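Local coordinates for protein beta carbonic anhydrase (PDB 6YJN) that probably catalyses the reversible conversion of hydrogencarbonate and a proton to carbon dioxide and water, using one zinc ion per subunit of a tetramer, at residues 29-32 with 33-37; 77-80 with 81-85. All coordinates share one frame; numbering follows the deposited sequence.

Interaction 1 of 2, residues 29-32 with 33-37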
ATOM      1  N   TYR A  29     -33.355 -15.705 -15.526  1.00128.27           N
ATOM      2  CA  TYR A  29     -31.972 -16.101 -15.753  1.00128.44           C
ATOM      3  C   TYR A  29     -30.975 -15.479 -14.771  1.00136.09           C
ATOM      4  O   TYR A  29     -29.784 -15.768 -14.876  1.00152.21           O
ATOM      5  CB  TYR A  29     -31.502 -15.620 -17.124  1.00115.38           C
ATOM      6  CG  TYR A  29     -31.106 -14.167 -17.152  1.00107.48           C
ATOM      7  CD1 TYR A  29     -29.880 -13.742 -16.672  1.00113.69           C
ATOM      8  CD2 TYR A  29     -31.961 -13.213 -17.666  1.00119.19           C
ATOM      9  CE1 TYR A  29     -29.514 -12.406 -16.706  1.00132.22           C
ATOM     10  CE2 TYR A  29     -31.609 -11.873 -17.720  1.00128.80           C
ATOM     11  CZ  TYR A  29     -30.378 -11.467 -17.233  1.00124.37           C
ATOM     12  OH  TYR A  29     -29.966 -10.167 -17.252  1.00111.30           O
ATOM     13  N   PHE A  30     -31.398 -14.599 -13.856  1.00125.04           N
ATOM     14  CA  PHE A  30     -30.443 -14.212 -12.826  1.00116.25           C
ATOM     15  C   PHE A  30     -29.849 -15.491 -12.248  1.00107.46           C
ATOM     16  O   PHE A  30     -28.736 -15.489 -11.733  1.00107.86           O
ATOM     17  CB  PHE A  30     -31.074 -13.352 -11.728  1.00117.42           C
ATOM     18  CG  PHE A  30     -31.470 -11.957 -12.142  1.00120.00           C
ATOM     19  CD1 PHE A  30     -30.882 -11.331 -13.233  1.00115.71           C
ATOM     20  CD2 PHE A  30     -32.428 -11.261 -11.422  1.00134.56           C
ATOM     21  CE1 PHE A  30     -31.262 -10.049 -13.605  1.00121.65           C
ATOM     22  CE2 PHE A  30     -32.803  -9.978 -11.792  1.00143.37           C
ATOM     23  CZ  PHE A  30     -32.220  -9.373 -12.883  1.00132.60           C
ATOM     24  N   SER A  31     -30.630 -16.570 -12.392  1.00111.01           N
ATOM     25  CA  SER A  31     -30.264 -17.964 -12.200  1.00113.56           C
ATOM     26  C   SER A  31     -29.104 -18.386 -13.105  1.00112.27           C
ATOM     27  O   SER A  31     -28.162 -18.997 -12.613  1.00121.09           O
ATOM     28  CB  SER A  31     -31.467 -18.843 -12.428  1.00118.73           C
ATOM     29  OG  SER A  31     -31.302 -20.099 -11.792  1.00118.64           O
ATOM     30  N   ARG A  32     -29.198 -18.105 -14.418  1.00104.34           N
ATOM     31  CA  ARG A  32     -28.102 -18.272 -15.369  1.00112.41           C
ATOM     32  C   ARG A  32     -26.833 -17.600 -14.837  1.00109.04           C
ATOM     33  O   ARG A  32     -25.748 -18.190 -14.851  1.00101.57           O
ATOM     34  CB  ARG A  32     -28.408 -17.567 -16.695  1.00128.17           C
ATOM     35  CG  ARG A  32     -29.147 -18.390 -17.739  1.00138.44           C
ATOM     36  CD  ARG A  32     -29.417 -17.562 -18.989  1.00148.31           C
ATOM     37  NE  ARG A  32     -30.407 -18.202 -19.843  1.00163.86           N
ATOM     38  CZ  ARG A  32     -30.121 -19.033 -20.841  1.00184.87           C
ATOM     39  NH1 ARG A  32     -28.861 -19.312 -21.132  1.00185.82           N
ATOM     40  NH2 ARG A  32     -31.091 -19.579 -21.552  1.00202.03           N
ATOM     41  N   LEU A  33     -26.988 -16.344 -14.396  1.00 97.54           N
ATOM     42  CA  LEU A  33     -25.881 -15.556 -13.882  1.00 99.50           C
ATOM     43  C   LEU A  33     -25.312 -16.212 -12.629  1.00100.18           C
ATOM     44  O   LEU A  33     -24.122 -16.511 -12.586  1.00114.31           O
ATOM     45  CB  LEU A  33     -26.342 -14.122 -13.594  1.00 91.43           C
ATOM     46  CG  LEU A  33     -26.342 -13.154 -14.782  1.00 88.94           C
ATOM     47  CD1 LEU A  33     -26.381 -11.712 -14.294  1.00 80.48           C
ATOM     48  CD2 LEU A  33     -25.151 -13.367 -15.719  1.00 86.18           C
ATOM     49  N   ALA A  34     -26.175 -16.442 -11.630  1.00 95.08           N
ATOM     50  CA  ALA A  34     -25.747 -16.983 -10.347  1.00 96.58           C
ATOM     51  C   ALA A  34     -25.026 -18.317 -10.532  1.00100.64           C
ATOM     52  O   ALA A  34     -24.432 -18.835  -9.585  1.00 95.72           O
ATOM     53  CB  ALA A  34     -26.913 -17.089  -9.390  1.00 95.65           C
ATOM     54  N   ASP A  35     -25.048 -18.838 -11.769  1.00111.24           N
ATOM     55  CA  ASP A  35     -24.564 -20.176 -12.080  1.00114.48           C
ATOM     56  C   ASP A  35     -23.310 -20.102 -12.945  1.00104.67           C
ATOM     57  O   ASP A  35     -22.930 -21.094 -13.560  1.00104.42           O
ATOM     58  CB  ASP A  35     -25.630 -20.991 -12.822  1.00106.31           C
ATOM     59  CG  ASP A  35     -26.686 -21.618 -11.920  1.00131.01           C
ATOM     60  OD1 ASP A  35     -26.395 -21.856 -10.711  1.00122.38           O
ATOM     61  OD2 ASP A  35     -27.794 -21.873 -12.435  1.00147.71           O
ATOM     62  N   GLN A  36     -22.651 -18.943 -12.942  1.00 96.49           N
ATOM     63  CA  GLN A  36     -21.989 -18.489 -14.151  1.00104.16           C
ATOM     64  C   GLN A  36     -20.654 -19.185 -14.406  1.00112.74           C
ATOM     65  O   GLN A  36     -20.161 -19.125 -15.531  1.00139.68           O
ATOM     66  CB  GLN A  36     -21.862 -16.971 -14.177  1.00106.35           C
ATOM     67  CG  GLN A  36     -21.119 -16.485 -15.406  1.00121.64           C
ATOM     68  CD  GLN A  36     -21.390 -15.035 -15.694  1.00136.01           C
ATOM     69  OE1 GLN A  36     -21.810 -14.281 -14.818  1.00167.86           O
ATOM     70  NE2 GLN A  36     -21.152 -14.643 -16.936  1.00129.17           N
ATOM     71  N   GLN A  37     -20.068 -19.827 -13.385  1.00101.51           N
ATOM     72  CA  GLN A  37     -18.778 -20.493 -13.538  1.00 99.47           C
ATOM     73  C   GLN A  37     -17.635 -19.490 -13.433  1.00113.01           C
ATOM     74  O   GLN A  37     -17.860 -18.287 -13.290  1.00120.90           O
ATOM     75  CB  GLN A  37     -18.635 -21.210 -14.887  1.00 85.56           C
TER

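Interaction 2 of 2, residues 77-80 with 81-85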
ATOM      1  N   THR A  77       4.028  -2.829  -5.809  1.00 70.47           N
ATOM      2  CA  THR A  77       3.875  -3.081  -4.387  1.00 71.17           C
ATOM      3  C   THR A  77       2.443  -2.800  -3.924  1.00 71.21           C
ATOM      4  O   THR A  77       2.204  -2.678  -2.724  1.00 73.05           O
ATOM      5  CB  THR A  77       4.938  -2.294  -3.609  1.00 67.64           C
ATOM      6  OG1 THR A  77       4.878  -0.978  -4.145  1.00 72.69           O
ATOM      7  CG2 THR A  77       6.343  -2.816  -3.822  1.00 67.25           C
ATOM      8  N   ASP A  78       1.501  -2.686  -4.874  1.00 69.14           N
ATOM      9  CA  ASP A  78       0.105  -2.436  -4.561  1.00 67.99           C
ATOM     10  C   ASP A  78      -0.566  -3.766  -4.262  1.00 74.89           C
ATOM     11  O   ASP A  78      -0.882  -4.536  -5.165  1.00 86.82           O
ATOM     12  CB  ASP A  78      -0.633  -1.736  -5.701  1.00 69.46           C
ATOM     13  CG  ASP A  78      -2.129  -1.592  -5.459  1.00 77.78           C
ATOM     14  OD1 ASP A  78      -2.530  -1.527  -4.276  1.00 84.66           O
ATOM     15  OD2 ASP A  78      -2.890  -1.557  -6.453  1.00 82.02           O
ATOM     16  N   LEU A  79      -0.816  -4.013  -2.983  1.00 76.53           N
ATOM     17  CA  LEU A  79      -1.382  -5.299  -2.621  1.00 74.73           C
ATOM     18  C   LEU A  79      -2.872  -5.302  -2.931  1.00 64.51           C
ATOM     19  O   LEU A  79      -3.464  -6.374  -2.935  1.00 85.00           O
ATOM     20  CB  LEU A  79      -1.099  -5.606  -1.142  1.00 81.57           C
ATOM     21  CG  LEU A  79      -0.929  -7.086  -0.782  1.00 75.74           C
ATOM     22  CD1 LEU A  79       0.156  -7.753  -1.617  1.00 65.51           C
ATOM     23  CD2 LEU A  79      -0.624  -7.247   0.692  1.00 75.63           C
ATOM     24  N   ASN A  80      -3.460  -4.119  -3.190  1.00 58.24           N
ATOM     25  CA  ASN A  80      -4.841  -4.037  -3.661  1.00 61.41           C
ATOM     26  C   ASN A  80      -5.010  -4.818  -4.975  1.00 73.27           C
ATOM     27  O   ASN A  80      -5.838  -5.732  -5.101  1.00 73.49           O
ATOM     28  CB  ASN A  80      -5.350  -2.597  -3.706  1.00 58.83           C
ATOM     29  CG  ASN A  80      -6.753  -2.473  -4.271  1.00 68.38           C
ATOM     30  OD1 ASN A  80      -7.220  -3.350  -4.991  1.00 68.85           O
ATOM     31  ND2 ASN A  80      -7.431  -1.371  -3.981  1.00 73.18           N
ATOM     32  N   CYS A  81      -4.181  -4.464  -5.956  1.00 76.20           N
ATOM     33  CA  CYS A  81      -4.237  -5.082  -7.262  1.00 67.10           C
ATOM     34  C   CYS A  81      -3.574  -6.457  -7.225  1.00 67.34           C
ATOM     35  O   CYS A  81      -4.161  -7.441  -7.689  1.00 65.45           O
ATOM     36  CB  CYS A  81      -3.563  -4.179  -8.281  1.00 75.02           C
ATOM     37  SG  CYS A  81      -3.837  -4.717  -9.986  1.00 84.26           S
ATOM     38  N   LEU A  82      -2.346  -6.519  -6.695  1.00 59.64           N
ATOM     39  CA  LEU A  82      -1.650  -7.795  -6.641  1.00 61.45           C
ATOM     40  C   LEU A  82      -2.602  -8.873  -6.110  1.00 67.15           C
ATOM     41  O   LEU A  82      -2.630  -9.985  -6.643  1.00 70.51           O
ATOM     42  CB  LEU A  82      -0.403  -7.682  -5.755  1.00 65.61           C
ATOM     43  CG  LEU A  82       0.795  -6.900  -6.302  1.00 63.81           C
ATOM     44  CD1 LEU A  82       1.980  -7.034  -5.358  1.00 51.00           C
ATOM     45  CD2 LEU A  82       1.183  -7.337  -7.708  1.00 59.35           C
ATOM     46  N   SER A  83      -3.379  -8.533  -5.062  1.00 63.95           N
ATOM     47  CA  SER A  83      -4.345  -9.432  -4.449  1.00 64.06           C
ATOM     48  C   SER A  83      -5.316  -9.963  -5.497  1.00 71.56           C
ATOM     49  O   SER A  83      -5.444 -11.173  -5.660  1.00 72.89           O
ATOM     50  CB  SER A  83      -5.101  -8.751  -3.347  1.00 71.15           C
ATOM     51  OG  SER A  83      -4.479  -8.993  -2.096  1.00 74.12           O
ATOM     52  N   VAL A  84      -5.991  -9.038  -6.192  1.00 74.14           N
ATOM     53  CA  VAL A  84      -6.873  -9.337  -7.312  1.00 69.35           C
ATOM     54  C   VAL A  84      -6.198 -10.337  -8.258  1.00 69.52           C
ATOM     55  O   VAL A  84      -6.811 -11.340  -8.640  1.00 65.88           O
ATOM     56  CB  VAL A  84      -7.324  -8.049  -8.036  1.00 71.48           C
ATOM     57  CG1 VAL A  84      -8.085  -8.339  -9.312  1.00 81.59           C
ATOM     58  CG2 VAL A  84      -8.154  -7.126  -7.150  1.00 67.47           C
ATOM     59  N   ILE A  85      -4.921 -10.088  -8.590  1.00 68.78           N
ATOM     60  CA  ILE A  85      -4.203 -10.871  -9.593  1.00 63.96           C
ATOM     61  C   ILE A  85      -3.883 -12.270  -9.073  1.00 71.15           C
ATOM     62  O   ILE A  85      -4.133 -13.262  -9.765  1.00 70.93           O
ATOM     63  CB  ILE A  85      -2.941 -10.143 -10.086  1.00 61.04           C
ATOM     64  CG1 ILE A  85      -3.286  -8.786 -10.700  1.00 67.25           C
ATOM     65  CG2 ILE A  85      -2.106 -11.006 -11.022  1.00 54.77           C
ATOM     66  CD1 ILE A  85      -2.150  -7.784 -10.623  1.00 66.61           C
TER

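Interaction 1 of 2, residues 29-32 with 33-37
Leu33 lies alongside Tyr29, one helical turn back, with the two side chains pointing the same way. The leucine branch point meets the rim of the phenol rather than its face: Leu33 CG sits close to the ring plane, 3.8 Å from Tyr29 CE1, and Leu33 CD1 is 4.0 Å from the same ring carbon. What puts the ring there is the tyrosine's first torsion (chi1 80°), which tucks CG between the backbone N and the carbonyl carbon. One face of the phenol takes the neighbouring aromatic ring, Phe30 CD1 standing 3.8 Å above its plane and displaced toward the rim.

The backbone sets this spacing. Leu33 N donates to Tyr29 O over 2.9 Å, and Ala34 N follows with a bond to Phe30 O at 2.7 Å.

Arg32 contributes to the turn largely through its main chain, its side chain leading away from residues 33-37. Arg32 O accepts Asp35 N at 3.2 Å, a bond that is less sure because Asp35 N is crowded in the model. From CG to NE the arginine runs extended, and Tyr29 CB lies at the edge of the guanidinium, in its plane.

Phe30, Leu33 and Ala34 pack respectively on His189, Arg50 and Val188 of the second subunit, while Tyr29 OH makes a weak hydrogen bond to Asp25. Farther along, Gln36 NE2 makes another weak hydrogen bond, to the carbonyl of Pro61. The whole is a single turn of helix, with Tyr29 at the N-cap position, leading into a type I beta turn from Leu33 to Gln36, in the N-terminal arm that precedes the first strand; as in other beta-class carbonic anhydrases, that arm lies against a partner subunit.

Interaction 2 of 2, residues 77-80 with 81-85
Asp78 reaches forward with its carboxylate to the first turn of helix 79-92 and meets Cys81 there. With CG anti to the backbone N (chi1 174°), the two oxygens divide the work: OD1 accepts from Asn80 N at 3.0 Å, the donor arriving from well above the carboxylate plane, and OD2 takes a weak bond from Cys81 N at 3.2 Å. OD2 also receives the amide ND2 of Asn80 from the second subunit, and the reciprocal bond ties this subunit's Asn80 to its partner's Asp78. A negative group placed here would be expected to gain from the positive end of the helix dipole.

This is a side-chain N-cap, at the start of a helix that packs on strands 41-46 and 64-69 of the central sheet in the beta-carbonic anhydrase fold. The main chain continues the turn with Leu82 N bonded to Asp78 O at 2.9 Å.

Ser83 folds its hydroxyl back along the helix (chi1 -94°), and OG donates weakly to Leu79 O at 2.9 Å; the same carbonyl accepts Ser83 N at 3.0 Å, giving it two donors from one residue. The leucines add an apolar contact. Leu79 and Leu82 cross at about a right angle, Leu79 CD1 lying 4.2 Å from Leu82 CB, and both pack on Leu79 of the third subunit. Cys81 packs on His67, Ile44 and Val74, while Thr77 OG1 bonds to His126 of the fourth subunit.

In the fold
Both contacts show neighbours three to five residues apart organising a single turn, a whole short helix and its exit in one case, a helix start in the other. Interaction 1 lies at the surface, on the peripheral arm; interaction 2 is buried at the head of a helix packed on the sheet. They share no element: their centres are 27 Å apart and their nearest atoms about 14 Å. At residues 29-37 main-chain bonds and an apolar edge contact do the work, whereas at residues 77-85 side-chain polar groups join in. Both reach the second subunit, by packing in interaction 1 and by hydrogen bonds as well in interaction 2, which touches all three other subunits.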